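Local coordinates for beta subunit of photoactivated adenylyl cyclase (Beggiatoa sp. PS, PDB 5M2A), which makes cyclic AMP from ATP under the control of blue light, pairing a flavin-binding BLUF photoreceptor domain with a class III adenylyl cyclase domain, at the interface of chains A and B. Coordinates in Å, arbitrary orientation; residue numbers count along the deposited sequence, not the author numbering. Chains: chain A/B, Beta subunit of photoactivated adenylyl cyclase.

Contact 1: the interface of chains A and B. Residues chain A 129; chain B 130-131, 134, 144-145, 260, 268-269.
A:Tyr129 lays its ring beneath the thioether of B:Met130, an example of how one aromatic side chain can join two subunits by packing along its length and bonding at its far end. The sulfur SD rests 3.5 Å from A:Tyr129 CB, and the methyl CE of B:Met130 lies over the base of the ring, 3.6 Å from A:Tyr129 CG. Bends at both chi2 (-67°) and chi3 (-71°) turn the B:Met130 chain back so that it crosses the tyrosine at about a right angle. Farther out on the same face comes B:Val134, with CG1 above the rim and CG2 3.8 Å from A:Tyr129 CE2. On the other side, the backbone of B:Asp268 passes by the CD2 edge, its CA 3.9 Å from A:Tyr129 CD2. At the opposite edge the B:Leu145 side chain slides past in the reverse direction, its methyl CD2 meeting A:Tyr129 CE1. B:Pro144 CB adds a contact beside the phenol oxygen.

At the polar rim the phenol oxygen A:Tyr129 OH donates a hydrogen bond of 2.8 Å to the amide oxygen B:Asn260 OD1. Ring and amide planes are perpendicular, and the donor sits 48° above the carbonyl plane, away from the lone-pair directions. At the other end of the residue, a water bridges A:Tyr129 O, at 2.7 Å, to the carboxylate OD1 of B:Asp268. That same OD1 accepts the backbone N-H of B:His269, which should steady the carboxylate that holds the water.

In the fold, A:Tyr129 closes helix 110-129 of its own chain and enters a recess in the other, formed by the start of helix 132-139, the segment at 144-145 and strands 260-261 and 266-272 of the cyclase region.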
loop_
_atom_site.group_PDB
_atom_site.type_symbol
_atom_site.label_atom_id
_atom_site.label_comp_id
_atom_site.label_asym_id
_atom_site.label_seq_id
_atom_site.Cartn_x
_atom_site.Cartn_y
_atom_site.Cartn_z
ATOM N N TYR A 129 0.786 -5.449 2.862
ATOM C CA TYR A 129 0.310 -4.317 2.073
ATOM C C TYR A 129 1.428 -3.380 1.633
ATOM O O TYR A 129 1.160 -2.424 0.902
ATOM C CB TYR A 129 -0.737 -3.521 2.855
ATOM C CG TYR A 129 -2.042 -4.255 3.039
ATOM C CD1 TYR A 129 -2.187 -5.218 4.029
ATOM C CD2 TYR A 129 -3.133 -3.992 2.208
ATOM C CE1 TYR A 129 -3.376 -5.899 4.196
ATOM C CE2 TYR A 129 -4.326 -4.672 2.365
ATOM C CZ TYR A 129 -4.444 -5.621 3.367
ATOM O OH TYR A 129 -5.632 -6.297 3.528
ATOM N N MET B 130 -0.159 2.531 4.808
ATOM C CA MET B 130 -1.332 1.689 4.608
ATOM C C MET B 130 -2.453 2.463 3.918
ATOM O O MET B 130 -2.580 3.676 4.098
ATOM C CB MET B 130 -1.844 1.156 5.949
ATOM C CG MET B 130 -0.939 0.154 6.614
ATOM S SD MET B 130 -0.839 -1.395 5.682
ATOM C CE MET B 130 -2.443 -2.124 5.926
ATOM N N PRO B 131 -3.291 1.778 3.138
ATOM C CA PRO B 131 -4.497 2.435 2.623
ATOM C C PRO B 131 -5.415 2.828 3.769
ATOM O O PRO B 131 -5.651 2.047 4.695
ATOM C CB PRO B 131 -5.138 1.365 1.729
ATOM C CG PRO B 131 -4.020 0.396 1.409
ATOM C CD PRO B 131 -3.170 0.390 2.661
ATOM N N VAL B 134 -7.987 0.389 4.762
ATOM C CA VAL B 134 -7.582 -0.778 5.535
ATOM C C VAL B 134 -7.407 -0.391 6.999
ATOM O O VAL B 134 -7.788 -1.140 7.902
ATOM C CB VAL B 134 -6.304 -1.405 4.953
ATOM C CG1 VAL B 134 -5.904 -2.623 5.779
ATOM C CG2 VAL B 134 -6.526 -1.793 3.474
ATOM N N PRO B 144 -8.893 -7.491 7.628
ATOM C CA PRO B 144 -8.860 -7.131 6.202
ATOM C C PRO B 144 -8.447 -8.284 5.299
ATOM O O PRO B 144 -8.739 -8.237 4.099
ATOM C CB PRO B 144 -7.852 -5.972 6.152
ATOM C CG PRO B 144 -6.927 -6.231 7.346
ATOM C CD PRO B 144 -7.806 -6.855 8.402
ATOM N N LEU B 145 -7.794 -9.317 5.837
ATOM C CA LEU B 145 -7.388 -10.485 5.063
ATOM C C LEU B 145 -8.505 -11.504 4.866
ATOM O O LEU B 145 -8.326 -12.445 4.083
ATOM C CB LEU B 145 -6.203 -11.180 5.746
ATOM C CG LEU B 145 -4.936 -10.344 5.929
ATOM C CD1 LEU B 145 -3.798 -11.185 6.505
ATOM C CD2 LEU B 145 -4.533 -9.720 4.603
ATOM N N ASN B 260 -10.082 -5.864 -0.259
ATOM C CA ASN B 260 -8.694 -6.262 -0.097
ATOM C C ASN B 260 -8.406 -7.433 -1.017
ATOM O O ASN B 260 -9.064 -8.478 -0.923
ATOM C CB ASN B 260 -8.435 -6.671 1.348
ATOM C CG ASN B 260 -8.684 -5.546 2.308
ATOM O OD1 ASN B 260 -7.770 -4.811 2.642
ATOM N ND2 ASN B 260 -9.931 -5.391 2.743
ATOM N N ASP B 268 -3.379 -5.546 -1.449
ATOM C CA ASP B 268 -3.650 -4.134 -1.651
ATOM C C ASP B 268 -5.145 -3.921 -1.505
ATOM O O ASP B 268 -5.925 -4.871 -1.482
ATOM C CB ASP B 268 -3.159 -3.647 -3.021
ATOM C CG ASP B 268 -2.750 -2.180 -3.010
ATOM O OD1 ASP B 268 -3.170 -1.425 -2.089
ATOM O OD2 ASP B 268 -2.002 -1.784 -3.930
ATOM N N HIS B 269 -5.531 -2.667 -1.379
ATOM C CA HIS B 269 -6.930 -2.282 -1.425
ATOM C C HIS B 269 -7.207 -1.688 -2.795
ATOM O O HIS B 269 -6.459 -0.822 -3.256
ATOM C CB HIS B 269 -7.274 -1.267 -0.347
ATOM C CG HIS B 269 -8.705 -0.838 -0.395
ATOM N ND1 HIS B 269 -9.103 0.356 -0.952
ATOM C CD2 HIS B 269 -9.836 -1.463 -0.000
ATOM C CE1 HIS B 269 -10.417 0.457 -0.884
ATOM N NE2 HIS B 269 -10.886 -0.637 -0.313
HETATM O O HOH W 1 -1.089 -1.159 -0.027
#

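Contact 2: the interface of chains A and B. Residues chain A 42, 44, 53, 91, 94, 99; chain B 107, 111, 114.
The rings of A:Phe91 and A:Trp94 border B:Pro111 in different ways, illustrating how a rigid proline can be received by a hydrophobic surface. One face of the phenyl ring is covered from within chain A by A:Val42 CG1, which stands 3.7 Å above its centre. The ring's outer atoms reach the partner, with A:Phe91 CE1 3.7 Å from B:Pro111 CG and CZ close to the proline CA. The indole instead offers its edge: B:Pro111 CG lies in its plane, 3.9 Å from A:Trp94 CZ3. The neighbouring ring carbon A:Trp94 CH2 lies 4.0 Å from the backbone O of B:Leu107, a van der Waals contact.

Aliphatic groups complete the surroundings. A:Val42 CG2 and A:Leu44 CD1 both meet B:Pro111 CB at 4.1 Å, and A:Ile99 CD1 reaches CG. With chi1 at -65°, A:Val42 directs CG1 at the face of the phenyl ring and leaves CG2 facing the proline. Loss of the A:Phe91 ring to an alanine would probably open a gap beside B:Pro111 and uncover A:Val42 CG1, leaving the proline less firmly placed against the sheet. A:Ile53 CD1 and B:Ser114 OG mark a looser margin, 4.3 Å apart.

The site seats the beginning of helix 110-128 of one chain on the BLUF sheet of the other. Because A:Trp94 is the semiconserved tryptophan of BLUF domains, changes near the flavin might be passed through it to the partner's helix.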
loop_
_atom_site.group_PDB
_atom_site.type_symbol
_atom_site.label_atom_id
_atom_site.label_comp_id
_atom_site.label_asym_id
_atom_site.label_seq_id
_atom_site.Cartn_x
_atom_site.Cartn_y
_atom_site.Cartn_z
ATOM N N VAL A 42 19.606 -12.858 22.259
ATOM C CA VAL A 42 18.455 -13.529 22.842
ATOM C C VAL A 42 17.575 -14.054 21.726
ATOM O O VAL A 42 17.468 -13.446 20.654
ATOM C CB VAL A 42 17.627 -12.603 23.768
ATOM C CG1 VAL A 42 18.429 -12.206 24.970
ATOM C CG2 VAL A 42 17.160 -11.368 23.021
ATOM N N LEU A 44 13.629 -15.336 21.426
ATOM C CA LEU A 44 12.312 -15.497 22.022
ATOM C C LEU A 44 11.374 -16.143 21.012
ATOM O O LEU A 44 11.454 -15.877 19.811
ATOM C CB LEU A 44 11.723 -14.150 22.463
ATOM C CG LEU A 44 12.023 -13.610 23.861
ATOM C CD1 LEU A 44 13.445 -13.143 23.938
ATOM C CD2 LEU A 44 11.077 -12.470 24.197
ATOM N N ILE A 53 17.633 -11.269 18.653
ATOM C CA ILE A 53 18.567 -10.155 18.681
ATOM C C ILE A 53 19.966 -10.750 18.658
ATOM O O ILE A 53 20.273 -11.637 19.460
ATOM C CB ILE A 53 18.368 -9.281 19.934
ATOM C CG1 ILE A 53 16.909 -8.828 20.052
ATOM C CG2 ILE A 53 19.306 -8.079 19.899
ATOM C CD1 ILE A 53 16.593 -8.060 21.340
ATOM N N PHE A 91 23.333 -7.713 25.739
ATOM C CA PHE A 91 23.265 -8.950 26.516
ATOM C C PHE A 91 24.661 -9.549 26.627
ATOM O O PHE A 91 24.920 -10.659 26.149
ATOM C CB PHE A 91 22.279 -9.926 25.877
ATOM C CG PHE A 91 20.961 -9.301 25.558
ATOM C CD1 PHE A 91 20.035 -9.066 26.560
ATOM C CD2 PHE A 91 20.655 -8.919 24.266
ATOM C CE1 PHE A 91 18.820 -8.479 26.275
ATOM C CE2 PHE A 91 19.439 -8.328 23.975
ATOM C CZ PHE A 91 18.520 -8.109 24.987
ATOM N N TRP A 94 25.117 -13.393 27.660
ATOM C CA TRP A 94 24.331 -14.448 27.024
ATOM C C TRP A 94 24.845 -14.671 25.608
ATOM O O TRP A 94 24.551 -13.876 24.714
ATOM C CB TRP A 94 22.853 -14.085 26.997
ATOM C CG TRP A 94 22.219 -13.891 28.339
ATOM C CD1 TRP A 94 22.655 -14.374 29.537
ATOM C CD2 TRP A 94 21.020 -13.156 28.614
ATOM N NE1 TRP A 94 21.800 -13.983 30.546
ATOM C CE2 TRP A 94 20.788 -13.234 30.002
ATOM C CE3 TRP A 94 20.124 -12.435 27.820
ATOM C CZ2 TRP A 94 19.693 -12.618 30.612
ATOM C CZ3 TRP A 94 19.033 -11.826 28.429
ATOM C CH2 TRP A 94 18.829 -11.923 29.809
ATOM N N ILE A 99 14.290 -17.864 25.299
ATOM C CA ILE A 99 13.167 -17.600 26.189
ATOM C C ILE A 99 11.904 -18.101 25.504
ATOM O O ILE A 99 11.532 -17.599 24.437
ATOM C CB ILE A 99 13.054 -16.107 26.526
ATOM C CG1 ILE A 99 14.349 -15.608 27.172
ATOM C CG2 ILE A 99 11.874 -15.866 27.449
ATOM C CD1 ILE A 99 14.356 -14.125 27.457
ATOM N N LEU B 107 16.561 -7.353 34.417
ATOM C CA LEU B 107 17.345 -7.875 33.301
ATOM C C LEU B 107 16.555 -8.879 32.471
ATOM O O LEU B 107 16.678 -8.908 31.243
ATOM C CB LEU B 107 18.629 -8.514 33.823
ATOM C CG LEU B 107 19.847 -8.373 32.915
ATOM C CD1 LEU B 107 20.242 -6.910 32.803
ATOM C CD2 LEU B 107 21.010 -9.211 33.428
ATOM N N PRO B 111 14.723 -8.056 27.447
ATOM C CA PRO B 111 14.511 -8.542 26.068
ATOM C C PRO B 111 13.104 -8.301 25.554
ATOM O O PRO B 111 12.919 -7.830 24.423
ATOM C CB PRO B 111 14.830 -10.040 26.176
ATOM C CG PRO B 111 15.717 -10.155 27.348
ATOM C CD PRO B 111 15.219 -9.135 28.320
ATOM N N SER B 114 12.557 -4.568 25.031
ATOM C CA SER B 114 13.233 -4.096 23.824
ATOM C C SER B 114 12.497 -4.526 22.558
ATOM O O SER B 114 12.332 -3.733 21.620
ATOM C CB SER B 114 14.673 -4.606 23.793
ATOM O OG SER B 114 15.311 -4.193 22.593
#

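Centres of the C-alpha atoms in contact 1 and contact 2 lie about 33 Å apart, and the two share no residue. What unites them is the long helix beginning at residue 110: contact 2 uses its first turns from chain B, contact 1 its last residue from chain A. Through the two-fold symmetry, each chain's helix therefore meets the partner's BLUF domain at one end and the partner's cyclase region at the other. Such a crossed arrangement plausibly gives a mechanical route from light sensing to catalysis between subunits, although a single structure does not show the movement itself.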